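Local structure of transketolase (Campylobacter jejuni, 3L84) at residues 335-340 with 501-506; 329-334 with 348-353. The protein belongs to the transketolase family of thiamine diphosphate-binding proteins, each chain combining a thiamine diphosphate-binding, a pyrimidine-binding and a C-terminal domain. All coordinates share one frame; numbering follows the deposited sequence.

The two contacts follow one connecting segment, which leaves helix 314-321 and leads into helix 340-354 of the pyrimidine-binding domain. They interleave along the chain, in the order 329-334, 335-340, 348-353, 501-506. In contact 2, residues 329-334 pass over helix 340-354, on its face at 348-353. Residues 335-340 continue directly into contact 1, where they pair with 501-506, in the loop between strand 493-496 of the six-stranded parallel sheet and strand 518-521 of the next sheet. The contact centres lie about 16 Å apart, and Leu-338 CD2 touches Phe-333 CD1 at 3.4 Å. Together they fasten the linker to helix 340-354 and to the loop after strand 493-496.

Contact 1: residues 335-340 with 501-506; sequences GKDLAT and KLKALN
A single antiparallel beta bridge, Leu-338 with Leu-502, joins the residues leading into helix 340-354 with the loop after strand 493-496. Both backbone bonds of this hydrogen-bonded pair are made: Leu-338 N donates to Leu-502 O at 3.0 Å, and Leu-502 N to Leu-338 O at 2.8 Å, the latter donor lying well above the carbonyl plane.

Asp-337 extends the pairing with its side chain. Its CG stands anti to the carbonyl carbon (chi1 -65°), and the carboxylate divides its oxygens between two partners. OD1 takes the backbone N of Ala-504 on its anti side, at 2.9 Å and nearly straight (170°), as well as a water that also donates to Ala-504 O. OD2 is met on the syn side by Lys-503 NZ in a 3.0 Å salt bridge, the lysine chain bending at chi2 and chi3. Lys-501 CD passes Asp-337 CB at 4.0 Å.

Ala-504 CB presses on the backbone at Gly-335 C, 3.4 Å away, and a second water connects Gly-335 N to Leu-505 O. At the other end Thr-340 CG2 meets Leu-502 CD1, while Thr-340 OG1 bonds to Ser-498 N. With OD1 held by a backbone N-H and a water, and OD2 by an ammonium group, the carboxylate is probably restrained in its rotation, and its negative charge partly balanced.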
loop_
_atom_site.group_PDB
_atom_site.type_symbol
_atom_site.label_atom_id
_atom_site.label_comp_id
_atom_site.label_asym_id
_atom_site.label_seq_id
_atom_site.Cartn_x
_atom_site.Cartn_y
_atom_site.Cartn_z
ATOM N N GLY A 335 -13.482 -29.363 -18.852
ATOM C CA GLY A 335 -13.224 -30.656 -18.254
ATOM C C GLY A 335 -11.824 -30.858 -17.699
ATOM O O GLY A 335 -11.503 -31.953 -17.212
ATOM N N LYS A 336 -10.980 -29.826 -17.765
ATOM C CA LYS A 336 -9.585 -29.959 -17.366
ATOM C C LYS A 336 -9.418 -29.381 -15.976
ATOM O O LYS A 336 -9.651 -28.187 -15.752
ATOM C CB LYS A 336 -8.662 -29.252 -18.371
ATOM C CG LYS A 336 -8.670 -29.857 -19.739
ATOM C CD LYS A 336 -7.589 -29.257 -20.693
ATOM C CE LYS A 336 -7.007 -30.301 -21.661
ATOM N NZ LYS A 336 -7.944 -30.718 -22.771
ATOM N N ASP A 337 -9.039 -30.215 -15.024
ATOM C CA ASP A 337 -8.701 -29.776 -13.673
ATOM C C ASP A 337 -7.357 -29.025 -13.716
ATOM O O ASP A 337 -6.387 -29.497 -14.282
ATOM C CB ASP A 337 -8.572 -30.955 -12.723
ATOM C CG ASP A 337 -9.876 -31.706 -12.493
ATOM O OD1 ASP A 337 -10.987 -31.299 -12.926
ATOM O OD2 ASP A 337 -9.759 -32.830 -11.925
ATOM N N LEU A 338 -7.305 -27.837 -13.119
ATOM C CA LEU A 338 -6.095 -27.010 -13.159
ATOM C C LEU A 338 -6.157 -25.969 -12.047
ATOM O O LEU A 338 -7.223 -25.628 -11.539
ATOM C CB LEU A 338 -5.947 -26.292 -14.509
ATOM C CG LEU A 338 -7.200 -25.649 -15.098
ATOM C CD1 LEU A 338 -7.492 -24.309 -14.408
ATOM C CD2 LEU A 338 -7.068 -25.508 -16.629
ATOM N N ALA A 339 -4.991 -25.490 -11.648
ATOM C CA ALA A 339 -4.937 -24.289 -10.853
ATOM C C ALA A 339 -5.241 -23.102 -11.768
ATOM O O ALA A 339 -4.727 -23.035 -12.896
ATOM C CB ALA A 339 -3.534 -24.130 -10.288
ATOM N N THR A 340 -6.011 -22.115 -11.296
ATOM C CA THR A 340 -6.350 -21.009 -12.196
ATOM C C THR A 340 -5.140 -20.098 -12.439
ATOM O O THR A 340 -5.138 -19.385 -13.426
ATOM C CB THR A 340 -7.587 -20.276 -11.741
ATOM O OG1 THR A 340 -7.453 -19.879 -10.380
ATOM C CG2 THR A 340 -8.849 -21.142 -11.970
ATOM N N LYS A 501 -4.561 -26.829 -7.480
ATOM C CA LYS A 501 -5.434 -27.343 -8.499
ATOM C C LYS A 501 -6.903 -27.266 -8.071
ATOM O O LYS A 501 -7.261 -27.675 -6.943
ATOM C CB LYS A 501 -5.084 -28.814 -8.769
ATOM C CG LYS A 501 -5.818 -29.395 -9.970
ATOM C CD LYS A 501 -5.427 -30.852 -10.281
ATOM C CE LYS A 501 -4.036 -30.943 -10.791
ATOM N NZ LYS A 501 -3.795 -32.272 -11.456
ATOM N N LEU A 502 -7.743 -26.814 -9.001
ATOM C CA LEU A 502 -9.202 -26.788 -8.852
ATOM C C LEU A 502 -9.874 -27.741 -9.828
ATOM O O LEU A 502 -9.341 -28.053 -10.897
ATOM C CB LEU A 502 -9.748 -25.375 -9.107
ATOM C CG LEU A 502 -9.056 -24.234 -8.339
ATOM C CD1 LEU A 502 -9.798 -22.923 -8.573
ATOM C CD2 LEU A 502 -8.900 -24.546 -6.858
ATOM N N LYS A 503 -11.101 -28.114 -9.517
ATOM C CA LYS A 503 -11.836 -29.063 -10.326
ATOM C C LYS A 503 -12.618 -28.365 -11.403
ATOM O O LYS A 503 -13.336 -27.412 -11.188
ATOM C CB LYS A 503 -12.794 -29.870 -9.460
ATOM C CG LYS A 503 -12.125 -30.681 -8.366
ATOM C CD LYS A 503 -11.418 -31.961 -8.853
ATOM C CE LYS A 503 -12.268 -32.843 -9.765
ATOM N NZ LYS A 503 -11.631 -34.193 -10.082
ATOM N N ALA A 504 -12.521 -28.887 -12.602
ATOM C CA ALA A 504 -13.306 -28.345 -13.694
ATOM C C ALA A 504 -14.803 -28.471 -13.408
ATOM O O ALA A 504 -15.274 -29.489 -12.878
ATOM C CB ALA A 504 -12.953 -29.094 -14.985
ATOM N N LEU A 505 -15.569 -27.449 -13.774
ATOM C CA LEU A 505 -17.006 -27.420 -13.590
ATOM C C LEU A 505 -17.747 -28.030 -14.756
ATOM O O LEU A 505 -17.245 -28.158 -15.870
ATOM C CB LEU A 505 -17.503 -25.966 -13.438
ATOM C CG LEU A 505 -16.868 -25.133 -12.342
ATOM C CD1 LEU A 505 -17.496 -23.731 -12.322
ATOM C CD2 LEU A 505 -17.006 -25.817 -10.983
ATOM N N ASN A 506 -18.979 -28.419 -14.475
ATOM C CA ASN A 506 -19.906 -28.729 -15.526
ATOM C C ASN A 506 -20.465 -27.438 -16.131
ATOM O O ASN A 506 -20.272 -26.349 -15.594
ATOM C CB ASN A 506 -20.983 -29.697 -15.007
ATOM C CG ASN A 506 -20.382 -31.056 -14.621
ATOM O OD1 ASN A 506 -19.831 -31.768 -15.469
ATOM N ND2 ASN A 506 -20.430 -31.394 -13.325
HETATM O O HOH W 1 -15.034 -27.290 -17.271
HETATM O O HOH W 2 -13.756 -31.951 -12.876
#

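Contact 2: residues 329-334 with 348-353; sequences AYPDFK and LNVLAK
Val-350 and Leu-351, successive residues of helix 340-354, receive the linker segment 329-334 as it runs toward that helix's own start. Val-350 takes the larger share. Its CB is directed at the linker and its two methyls divide the work: CG1, anti to the backbone N (chi1 167°), lies 3.5 Å from Ala-329 O, whereas CG2 meets the proline ring of Pro-331 tip to tip, at 4.0 Å from CD and equally near CG. The valine thus meets the residues just before and just after Tyr-330 in sequence, and the backbone of that residue passes over it, with Tyr-330 CA 4.4 Å from CG1.

The tyrosine reaches the helix with its far end. Leu-351 CD2 approaches the ring obliquely, 3.8 Å from Tyr-330 OH and 4.0 Å from CE1, as the two side chains cross. Most of the atoms that meet here are carbon, and the two segments hold each other by van der Waals packing rather than by polar bonds.

Against this packing around Val-350 and Leu-351 stands an exposed margin. Although the carbonyl of Ala-329 meets CG1, its CB is directed away from the helix on the exposed side, and farther along the linker Asp-332 is exposed too. There the chain is ordered locally by an Asx turn, in which Asp-332 OD1 accepts from Lys-334 N at 3.1 Å.

In the fold, Phe-333 is buried against Ser-343, Glu-346 and Ile-347, nearer the start of helix 340-354, and its ring carries Pro-331 CB 3.4 Å above one face, toward the rim. Tyr-330 also packs on Val-480, Gln-484 and Leu-487 of helix 476-488, and Leu-351 on Trp-483 of the same helix and on Phe-358 of strand 358-362. The linker thereby bridges two helices of the pyrimidine-binding domain, with Leu-351 reaching inward to its parallel sheet.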
loop_
_atom_site.group_PDB
_atom_site.type_symbol
_atom_site.label_atom_id
_atom_site.label_comp_id
_atom_site.label_asym_id
_atom_site.label_seq_id
_atom_site.Cartn_x
_atom_site.Cartn_y
_atom_site.Cartn_z
ATOM N N ALA A 329 -8.800 -16.911 -30.379
ATOM C CA ALA A 329 -9.208 -18.262 -29.987
ATOM C C ALA A 329 -8.470 -18.593 -28.703
ATOM O O ALA A 329 -7.229 -18.821 -28.678
ATOM C CB ALA A 329 -8.877 -19.268 -31.096
ATOM N N TYR A 330 -9.228 -18.619 -27.635
ATOM C CA TYR A 330 -8.665 -18.917 -26.307
ATOM C C TYR A 330 -8.514 -20.397 -26.129
ATOM O O TYR A 330 -9.097 -21.182 -26.893
ATOM C CB TYR A 330 -9.612 -18.421 -25.231
ATOM C CG TYR A 330 -9.688 -16.922 -25.113
ATOM C CD1 TYR A 330 -8.959 -16.252 -24.159
ATOM C CD2 TYR A 330 -10.514 -16.172 -25.934
ATOM C CE1 TYR A 330 -9.048 -14.882 -24.014
ATOM C CE2 TYR A 330 -10.589 -14.794 -25.796
ATOM C CZ TYR A 330 -9.850 -14.163 -24.836
ATOM O OH TYR A 330 -9.916 -12.783 -24.660
ATOM N N PRO A 331 -7.711 -20.849 -25.155
ATOM C CA PRO A 331 -7.653 -22.302 -24.891
ATOM C C PRO A 331 -8.995 -22.834 -24.434
ATOM O O PRO A 331 -9.759 -22.116 -23.759
ATOM C CB PRO A 331 -6.627 -22.424 -23.738
ATOM C CG PRO A 331 -5.934 -21.060 -23.696
ATOM C CD PRO A 331 -6.956 -20.082 -24.143
ATOM N N ASP A 332 -9.208 -24.102 -24.751
ATOM C CA ASP A 332 -10.397 -24.837 -24.374
ATOM C C ASP A 332 -10.047 -25.654 -23.141
ATOM O O ASP A 332 -9.409 -26.683 -23.214
ATOM C CB ASP A 332 -10.868 -25.728 -25.498
ATOM C CG ASP A 332 -12.115 -26.498 -25.154
ATOM O OD1 ASP A 332 -12.645 -26.347 -24.032
ATOM O OD2 ASP A 332 -12.592 -27.298 -26.004
ATOM N N PHE A 333 -10.501 -25.179 -21.994
ATOM C CA PHE A 333 -10.222 -25.820 -20.719
ATOM C C PHE A 333 -11.363 -26.677 -20.211
ATOM O O PHE A 333 -11.331 -27.136 -19.047
ATOM C CB PHE A 333 -9.883 -24.769 -19.654
ATOM C CG PHE A 333 -8.643 -23.987 -19.942
ATOM C CD1 PHE A 333 -7.404 -24.579 -19.920
ATOM C CD2 PHE A 333 -8.717 -22.621 -20.106
ATOM C CE1 PHE A 333 -6.259 -23.811 -20.123
ATOM C CE2 PHE A 333 -7.587 -21.874 -20.301
ATOM C CZ PHE A 333 -6.366 -22.472 -20.275
ATOM N N LYS A 334 -12.380 -26.872 -21.019
ATOM C CA LYS A 334 -13.505 -27.697 -20.611
ATOM C C LYS A 334 -13.077 -29.063 -20.079
ATOM O O LYS A 334 -12.386 -29.780 -20.724
ATOM C CB LYS A 334 -14.554 -27.813 -21.716
ATOM C CG LYS A 334 -15.795 -28.470 -21.254
ATOM C CD LYS A 334 -16.867 -28.511 -22.312
ATOM C CE LYS A 334 -18.160 -29.103 -21.768
ATOM N NZ LYS A 334 -19.053 -29.386 -22.907
ATOM N N LEU A 348 -2.698 -15.600 -20.893
ATOM C CA LEU A 348 -1.775 -14.451 -21.095
ATOM C C LEU A 348 -0.916 -14.675 -22.313
ATOM O O LEU A 348 -0.677 -13.757 -23.122
ATOM C CB LEU A 348 -0.883 -14.242 -19.888
ATOM C CG LEU A 348 -1.533 -13.699 -18.628
ATOM C CD1 LEU A 348 -0.534 -13.762 -17.455
ATOM C CD2 LEU A 348 -2.126 -12.301 -18.840
ATOM N N ASN A 349 -0.471 -15.920 -22.508
ATOM C CA ASN A 349 0.310 -16.248 -23.703
ATOM C C ASN A 349 -0.483 -16.141 -25.003
ATOM O O ASN A 349 0.037 -15.613 -25.978
ATOM C CB ASN A 349 0.945 -17.626 -23.529
ATOM C CG ASN A 349 2.255 -17.561 -22.775
ATOM O OD1 ASN A 349 3.305 -17.455 -23.374
ATOM N ND2 ASN A 349 2.187 -17.530 -21.449
ATOM N N VAL A 350 -1.734 -16.575 -25.023
ATOM C CA VAL A 350 -2.583 -16.417 -26.201
ATOM C C VAL A 350 -2.815 -14.935 -26.491
ATOM O O VAL A 350 -2.755 -14.495 -27.642
ATOM C CB VAL A 350 -3.930 -17.139 -25.986
ATOM C CG1 VAL A 350 -4.952 -16.745 -27.050
ATOM C CG2 VAL A 350 -3.736 -18.675 -25.999
ATOM N N LEU A 351 -3.051 -14.142 -25.456
ATOM C CA LEU A 351 -3.279 -12.710 -25.647
ATOM C C LEU A 351 -2.046 -12.027 -26.199
ATOM O O LEU A 351 -2.154 -11.231 -27.150
ATOM C CB LEU A 351 -3.759 -12.037 -24.352
ATOM C CG LEU A 351 -5.133 -12.515 -23.862
ATOM C CD1 LEU A 351 -5.472 -11.896 -22.488
ATOM C CD2 LEU A 351 -6.176 -12.173 -24.864
ATOM N N ALA A 352 -0.884 -12.362 -25.661
ATOM C CA ALA A 352 0.360 -11.749 -26.138
ATOM C C ALA A 352 0.629 -12.147 -27.578
ATOM O O ALA A 352 1.197 -11.336 -28.319
ATOM C CB ALA A 352 1.519 -12.155 -25.222
ATOM N N LYS A 353 0.274 -13.361 -27.991
ATOM C CA LYS A 353 0.477 -13.797 -29.375
ATOM C C LYS A 353 -0.445 -13.074 -30.329
ATOM O O LYS A 353 -0.052 -12.818 -31.487
ATOM C CB LYS A 353 0.252 -15.302 -29.499
ATOM C CG LYS A 353 1.359 -16.076 -28.872
ATOM C CD LYS A 353 1.115 -17.567 -28.961
ATOM C CE LYS A 353 1.451 -18.262 -27.635
ATOM N NZ LYS A 353 0.328 -19.142 -27.088
#